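Local coordinates for BT_2262 (uncharacterised lipoprotein) (Bacteroides thetaiotaomicron, PDB 5FQ8), which is of unknown function but is probably a cell-surface lipoprotein in which an Ig-like domain is followed by a second, all-beta domain, at residues I64-Y69 with T80-V85; I133-G138 with D150-G155. All coordinates share one frame; numbering follows the deposited sequence.

Interaction 1. Residues I64-Y69 with T80-V85; sequences IYNLVY and TFTRTV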
loop_
_atom_site.group_PDB
_atom_site.type_symbol
_atom_site.label_atom_id
_atom_site.label_comp_id
_atom_site.label_asym_id
_atom_site.label_seq_id
_atom_site.Cartn_x
_atom_site.Cartn_y
_atom_site.Cartn_z
ATOM N N ILE G 64 -51.433 -38.062 -35.080
ATOM C CA ILE G 64 -50.269 -37.272 -34.698
ATOM C C ILE G 64 -49.065 -37.766 -35.483
ATOM O O ILE G 64 -48.749 -38.962 -35.465
ATOM C CB ILE G 64 -49.997 -37.356 -33.191
ATOM C CG1 ILE G 64 -51.252 -37.014 -32.399
ATOM C CG2 ILE G 64 -48.876 -36.417 -32.816
ATOM C CD1 ILE G 64 -51.038 -37.064 -30.906
ATOM N N TYR G 65 -48.380 -36.840 -36.149
ATOM C CA TYR G 65 -47.212 -37.149 -36.957
ATOM C C TYR G 65 -46.046 -36.318 -36.459
ATOM O O TYR G 65 -46.146 -35.089 -36.387
ATOM C CB TYR G 65 -47.486 -36.877 -38.434
ATOM C CG TYR G 65 -48.558 -37.759 -38.999
ATOM C CD1 TYR G 65 -48.271 -39.045 -39.429
ATOM C CD2 TYR G 65 -49.866 -37.318 -39.081
ATOM C CE1 TYR G 65 -49.251 -39.859 -39.940
ATOM C CE2 TYR G 65 -50.856 -38.128 -39.591
ATOM C CZ TYR G 65 -50.542 -39.396 -40.017
ATOM O OH TYR G 65 -51.530 -40.203 -40.522
ATOM N N ASN G 66 -44.950 -36.988 -36.109
ATOM C CA ASN G 66 -43.730 -36.336 -35.650
ATOM C C ASN G 66 -42.667 -36.388 -36.739
ATOM O O ASN G 66 -42.405 -37.455 -37.304
ATOM C CB ASN G 66 -43.196 -37.003 -34.385
ATOM C CG ASN G 66 -44.078 -36.770 -33.194
ATOM O OD1 ASN G 66 -43.870 -35.833 -32.434
ATOM N ND2 ASN G 66 -45.072 -37.627 -33.018
ATOM N N LEU G 67 -42.055 -35.242 -37.019
ATOM C CA LEU G 67 -40.950 -35.134 -37.959
ATOM C C LEU G 67 -39.711 -34.708 -37.196
ATOM O O LEU G 67 -39.769 -33.777 -36.392
ATOM C CB LEU G 67 -41.258 -34.129 -39.057
ATOM C CG LEU G 67 -42.524 -34.326 -39.877
ATOM C CD1 LEU G 67 -43.128 -32.979 -40.190
ATOM C CD2 LEU G 67 -42.200 -35.049 -41.152
ATOM N N VAL G 68 -38.600 -35.392 -37.436
ATOM C CA VAL G 68 -37.340 -35.096 -36.765
ATOM C C VAL G 68 -36.365 -34.543 -37.791
ATOM O O VAL G 68 -36.071 -35.196 -38.797
ATOM C CB VAL G 68 -36.770 -36.333 -36.061
ATOM C CG1 VAL G 68 -35.383 -36.038 -35.535
ATOM C CG2 VAL G 68 -37.668 -36.717 -34.926
ATOM N N TYR G 69 -35.878 -33.336 -37.539
ATOM C CA TYR G 69 -34.925 -32.663 -38.406
ATOM C C TYR G 69 -33.539 -32.761 -37.794
ATOM O O TYR G 69 -33.368 -32.523 -36.595
ATOM C CB TYR G 69 -35.295 -31.192 -38.589
ATOM C CG TYR G 69 -36.620 -30.921 -39.235
ATOM C CD1 TYR G 69 -37.793 -30.988 -38.508
ATOM C CD2 TYR G 69 -36.699 -30.550 -40.564
ATOM C CE1 TYR G 69 -39.001 -30.715 -39.088
ATOM C CE2 TYR G 69 -37.903 -30.277 -41.145
ATOM C CZ TYR G 69 -39.048 -30.365 -40.403
ATOM O OH TYR G 69 -40.247 -30.094 -40.992
ATOM N N THR G 80 -30.382 -31.293 -33.587
ATOM C CA THR G 80 -31.691 -31.722 -34.044
ATOM C C THR G 80 -32.780 -30.859 -33.436
ATOM O O THR G 80 -32.583 -30.217 -32.404
ATOM C CB THR G 80 -31.941 -33.178 -33.680
ATOM O OG1 THR G 80 -33.095 -33.639 -34.382
ATOM C CG2 THR G 80 -32.182 -33.305 -32.191
ATOM N N PHE G 81 -33.939 -30.852 -34.098
ATOM C CA PHE G 81 -35.151 -30.258 -33.544
ATOM C C PHE G 81 -36.354 -31.039 -34.053
ATOM O O PHE G 81 -36.285 -31.716 -35.079
ATOM C CB PHE G 81 -35.265 -28.754 -33.864
ATOM C CG PHE G 81 -35.498 -28.424 -35.317
ATOM C CD1 PHE G 81 -36.769 -28.439 -35.857
ATOM C CD2 PHE G 81 -34.457 -28.019 -36.120
ATOM C CE1 PHE G 81 -36.989 -28.108 -37.181
ATOM C CE2 PHE G 81 -34.673 -27.686 -37.441
ATOM C CZ PHE G 81 -35.944 -27.732 -37.971
ATOM N N THR G 82 -37.458 -30.956 -33.314
ATOM C CA THR G 82 -38.676 -31.691 -33.637
ATOM C C THR G 82 -39.787 -30.755 -34.075
ATOM O O THR G 82 -39.933 -29.656 -33.537
ATOM C CB THR G 82 -39.191 -32.496 -32.448
ATOM O OG1 THR G 82 -38.091 -33.066 -31.740
ATOM C CG2 THR G 82 -40.096 -33.605 -32.941
ATOM N N ARG G 83 -40.584 -31.211 -35.034
ATOM C CA ARG G 83 -41.799 -30.525 -35.440
ATOM C C ARG G 83 -42.931 -31.538 -35.464
ATOM O O ARG G 83 -42.806 -32.592 -36.094
ATOM C CB ARG G 83 -41.634 -29.863 -36.803
ATOM C CG ARG G 83 -42.778 -28.959 -37.186
ATOM C CD ARG G 83 -42.497 -28.349 -38.525
ATOM N NE ARG G 83 -41.775 -27.091 -38.408
ATOM C CZ ARG G 83 -40.883 -26.669 -39.294
ATOM N NH1 ARG G 83 -40.587 -27.419 -40.340
ATOM N NH2 ARG G 83 -40.281 -25.510 -39.132
ATOM N N THR G 84 -44.027 -31.219 -34.780
ATOM C CA THR G 84 -45.162 -32.116 -34.621
ATOM C C THR G 84 -46.357 -31.601 -35.409
ATOM O O THR G 84 -46.774 -30.456 -35.223
ATOM C CB THR G 84 -45.540 -32.243 -33.151
ATOM O OG1 THR G 84 -44.374 -32.545 -32.383
ATOM C CG2 THR G 84 -46.552 -33.344 -32.979
ATOM N N VAL G 85 -46.918 -32.448 -36.264
ATOM C CA VAL G 85 -48.028 -32.072 -37.127
ATOM C C VAL G 85 -49.241 -32.900 -36.744
ATOM O O VAL G 85 -49.150 -34.128 -36.669
ATOM C CB VAL G 85 -47.680 -32.270 -38.611
ATOM C CG1 VAL G 85 -48.889 -32.021 -39.467
ATOM C CG2 VAL G 85 -46.571 -31.341 -39.006
#
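Two donors grip the backbone oxygen Tyr-69 O. Phe-81 N reaches it in the plane of the carbonyl at 3.1 Å, and the hydroxyl Thr-80 OG1 comes from above that plane, at 2.5 Å from Tyr-69 O. Threonine suits this spot because OG1, anti to its own backbone N (chi1 -168°), is turned to the neighbouring strand. From here an antiparallel ladder runs back to Tyr-65 and Val-85, with paired backbone bonds at Tyr-69/Phe-81, Leu-67/Arg-83 and Tyr-65/Val-85; Arg-83 N to Leu-67 O, 3.0 Å, is almost straight. These three pairs put their side chains on one face. There Tyr-69 and Phe-81 lie with ring planes 14° apart but slid so far that they barely overlap, and it is Tyr-69 CB that sits over the Phe-81 face, a CH-pi contact 3.7 Å from the centroid. Phe-81 has its CG between N and carbonyl carbon (chi1 68°), the crowded position, which sets the ring's face under Tyr-69 CB. Farther out Arg-83, bent at its third torsion, brings NH1 to Tyr-69 OH (2.8 Å, a weak bond), the guanidinium standing steeply to the phenol ring. Glu-35 bridges both, taking a salt bridge from NH1 and a hydrogen bond with Tyr-69 OH, so the buried charge is likely to be balanced. Leu-67 CD1 meets Val-85 CG2 at 4.0 Å, apolar groups suited to the same face. The other face is more polar: Thr-84 OG1 makes a weak 3.3 Å bond to Asn-66 OD1. This is the beta hairpin of strands 63-72 and 78-87, central in a four-stranded sheet of the Ig-like domain.

Interaction 2. Residues I133-G138 with D150-G155; sequences ISDFLG and DYAMVG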
loop_
_atom_site.group_PDB
_atom_site.type_symbol
_atom_site.label_atom_id
_atom_site.label_comp_id
_atom_site.label_asym_id
_atom_site.label_seq_id
_atom_site.Cartn_x
_atom_site.Cartn_y
_atom_site.Cartn_z
ATOM N N ILE G 133 -56.331 -33.866 -26.652
ATOM C CA ILE G 133 -55.891 -32.692 -25.908
ATOM C C ILE G 133 -54.481 -32.951 -25.408
ATOM O O ILE G 133 -54.213 -33.998 -24.808
ATOM C CB ILE G 133 -56.843 -32.369 -24.741
ATOM C CG1 ILE G 133 -56.240 -31.309 -23.824
ATOM C CG2 ILE G 133 -57.180 -33.617 -23.957
ATOM C CD1 ILE G 133 -56.441 -29.904 -24.305
ATOM N N SER G 134 -53.585 -32.003 -25.653
ATOM C CA SER G 134 -52.189 -32.209 -25.308
ATOM C C SER G 134 -51.887 -31.919 -23.848
ATOM O O SER G 134 -50.873 -32.403 -23.339
ATOM C CB SER G 134 -51.302 -31.336 -26.181
ATOM O OG SER G 134 -51.620 -29.975 -25.978
ATOM N N ASP G 135 -52.729 -31.139 -23.166
ATOM C CA ASP G 135 -52.476 -30.822 -21.765
ATOM C C ASP G 135 -53.782 -30.322 -21.148
ATOM O O ASP G 135 -54.187 -29.180 -21.389
ATOM C CB ASP G 135 -51.363 -29.788 -21.630
ATOM C CG ASP G 135 -50.779 -29.740 -20.236
ATOM O OD1 ASP G 135 -51.339 -30.390 -19.333
ATOM O OD2 ASP G 135 -49.758 -29.048 -20.047
ATOM N N PHE G 136 -54.427 -31.178 -20.360
ATOM C CA PHE G 136 -55.594 -30.746 -19.605
ATOM C C PHE G 136 -55.261 -29.687 -18.572
ATOM O O PHE G 136 -56.180 -29.049 -18.053
ATOM C CB PHE G 136 -56.236 -31.922 -18.884
ATOM C CG PHE G 136 -57.362 -32.558 -19.630
ATOM C CD1 PHE G 136 -58.496 -31.838 -19.940
ATOM C CD2 PHE G 136 -57.301 -33.892 -19.989
ATOM C CE1 PHE G 136 -59.536 -32.427 -20.616
ATOM C CE2 PHE G 136 -58.335 -34.489 -20.660
ATOM C CZ PHE G 136 -59.457 -33.758 -20.978
ATOM N N LEU G 137 -53.988 -29.505 -18.235
ATOM C CA LEU G 137 -53.597 -28.579 -17.184
ATOM C C LEU G 137 -53.172 -27.226 -17.724
ATOM O O LEU G 137 -52.642 -26.415 -16.965
ATOM C CB LEU G 137 -52.466 -29.169 -16.343
ATOM C CG LEU G 137 -52.632 -30.555 -15.722
ATOM C CD1 LEU G 137 -51.394 -30.922 -14.932
ATOM C CD2 LEU G 137 -53.858 -30.621 -14.837
ATOM N N GLY G 138 -53.381 -26.963 -19.010
ATOM C CA GLY G 138 -53.027 -25.665 -19.547
ATOM C C GLY G 138 -51.580 -25.292 -19.358
ATOM O O GLY G 138 -51.242 -24.106 -19.389
ATOM N N ASP G 150 -43.396 -34.302 -20.741
ATOM C CA ASP G 150 -43.753 -35.467 -19.943
ATOM C C ASP G 150 -44.712 -35.084 -18.834
ATOM O O ASP G 150 -45.612 -35.852 -18.483
ATOM C CB ASP G 150 -42.500 -36.115 -19.362
ATOM C CG ASP G 150 -41.760 -36.932 -20.375
ATOM O OD1 ASP G 150 -42.416 -37.452 -21.292
ATOM O OD2 ASP G 150 -40.529 -37.050 -20.263
ATOM N N TYR G 151 -44.562 -33.880 -18.301
ATOM C CA TYR G 151 -45.464 -33.393 -17.265
ATOM C C TYR G 151 -46.604 -32.571 -17.840
ATOM O O TYR G 151 -46.974 -31.531 -17.297
ATOM C CB TYR G 151 -44.671 -32.603 -16.235
ATOM C CG TYR G 151 -43.559 -33.411 -15.609
ATOM C CD1 TYR G 151 -42.328 -33.538 -16.245
ATOM C CD2 TYR G 151 -43.740 -34.059 -14.399
ATOM C CE1 TYR G 151 -41.308 -34.278 -15.692
ATOM C CE2 TYR G 151 -42.723 -34.797 -13.837
ATOM C CZ TYR G 151 -41.508 -34.903 -14.490
ATOM O OH TYR G 151 -40.490 -35.638 -13.938
ATOM N N ALA G 152 -47.160 -33.022 -18.958
ATOM C CA ALA G 152 -48.403 -32.512 -19.509
ATOM C C ALA G 152 -49.434 -33.628 -19.462
ATOM O O ALA G 152 -49.093 -34.801 -19.632
ATOM C CB ALA G 152 -48.218 -32.027 -20.941
ATOM N N MET G 153 -50.695 -33.268 -19.231
ATOM C CA MET G 153 -51.736 -34.268 -18.996
ATOM C C MET G 153 -52.487 -34.528 -20.293
ATOM O O MET G 153 -53.486 -33.882 -20.596
ATOM C CB MET G 153 -52.674 -33.809 -17.895
ATOM C CG MET G 153 -53.685 -34.855 -17.496
ATOM S SD MET G 153 -54.635 -34.344 -16.071
ATOM C CE MET G 153 -56.269 -34.583 -16.729
ATOM N N VAL G 154 -52.016 -35.508 -21.057
ATOM C CA VAL G 154 -52.637 -35.848 -22.331
ATOM C C VAL G 154 -53.940 -36.586 -22.068
ATOM O O VAL G 154 -54.228 -36.957 -20.927
ATOM C CB VAL G 154 -51.688 -36.688 -23.203
ATOM C CG1 VAL G 154 -50.379 -35.959 -23.394
ATOM C CG2 VAL G 154 -51.446 -38.037 -22.566
ATOM N N GLY G 155 -54.736 -36.792 -23.107
ATOM C CA GLY G 155 -55.958 -37.555 -22.969
ATOM C C GLY G 155 -56.903 -37.275 -24.119
ATOM O O GLY G 155 -56.563 -36.573 -25.067
#
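An Asx turn, overlapping a type I beta turn from Asp-135 to Gly-138, follows the last antiparallel bridge between strands 130-133 and 154-159. In that bridge Ile-133 N gives a straight bond to Gly-155 O (3.1 Å), whereas the return bond, from Gly-155 N to Ile-133 O, is weak. Beyond it a carboxylate joins the backbone in holding the two segments. With CG anti to its N (chi1 -162°), Asp-135 places OD1 where Met-153 N donates to it at 3.0 Å and Leu-137 N does the same, likewise at 3.0 Å, both from above the carboxylate plane. OD2 receives a weak bond from Gly-139 N, so three amides would probably stabilise the buried negative charge. An alanine in place of Asp-135 would remove this acceptor, and would probably leave Met-153 N and Leu-137 N unpaired and loosen the turn against the incoming strand. The carbonyl Met-153 O is used too: Phe-136 N meets it on a lone pair at 2.9 Å. Ser-134 turns its hydroxyl to another strand, where OG bonds with Val-122 N. Trp-196 NE1 binds Phe-136 O, and its ring meets the Phe-136 ring edge-to-face. Glycine suits position 155, since a beta carbon at its backbone angles would collide with the preceding carbonyl and crowd Phe-136 CE2. Unbranched, flexible Met-153 packs alongside the turn: its CB touches Leu-137 CG at 3.9 Å, and its CE methyl lies against Phe-136 CB.

From the N terminus the chain first enters the Ig-like domain, where interaction 1 closes a short loop: the chain turns back after strand 63-72 into strand 78-87, and ten residues separate the two paired segments. The chain then passes into the C-terminal domain and, at the end of strand 130-133, meets interaction 2, whose eleven intervening residues form a loop without regular structure before strand 154-159. The two closures stand in series, neither nesting nor crossing. Interaction 1 joins two central strands of a four-stranded sheet; interaction 2 ties the end of one strand and its turn to the start of the next. Their centres lie about 18 Å apart, and their nearest atoms, about 7 Å apart, do not touch.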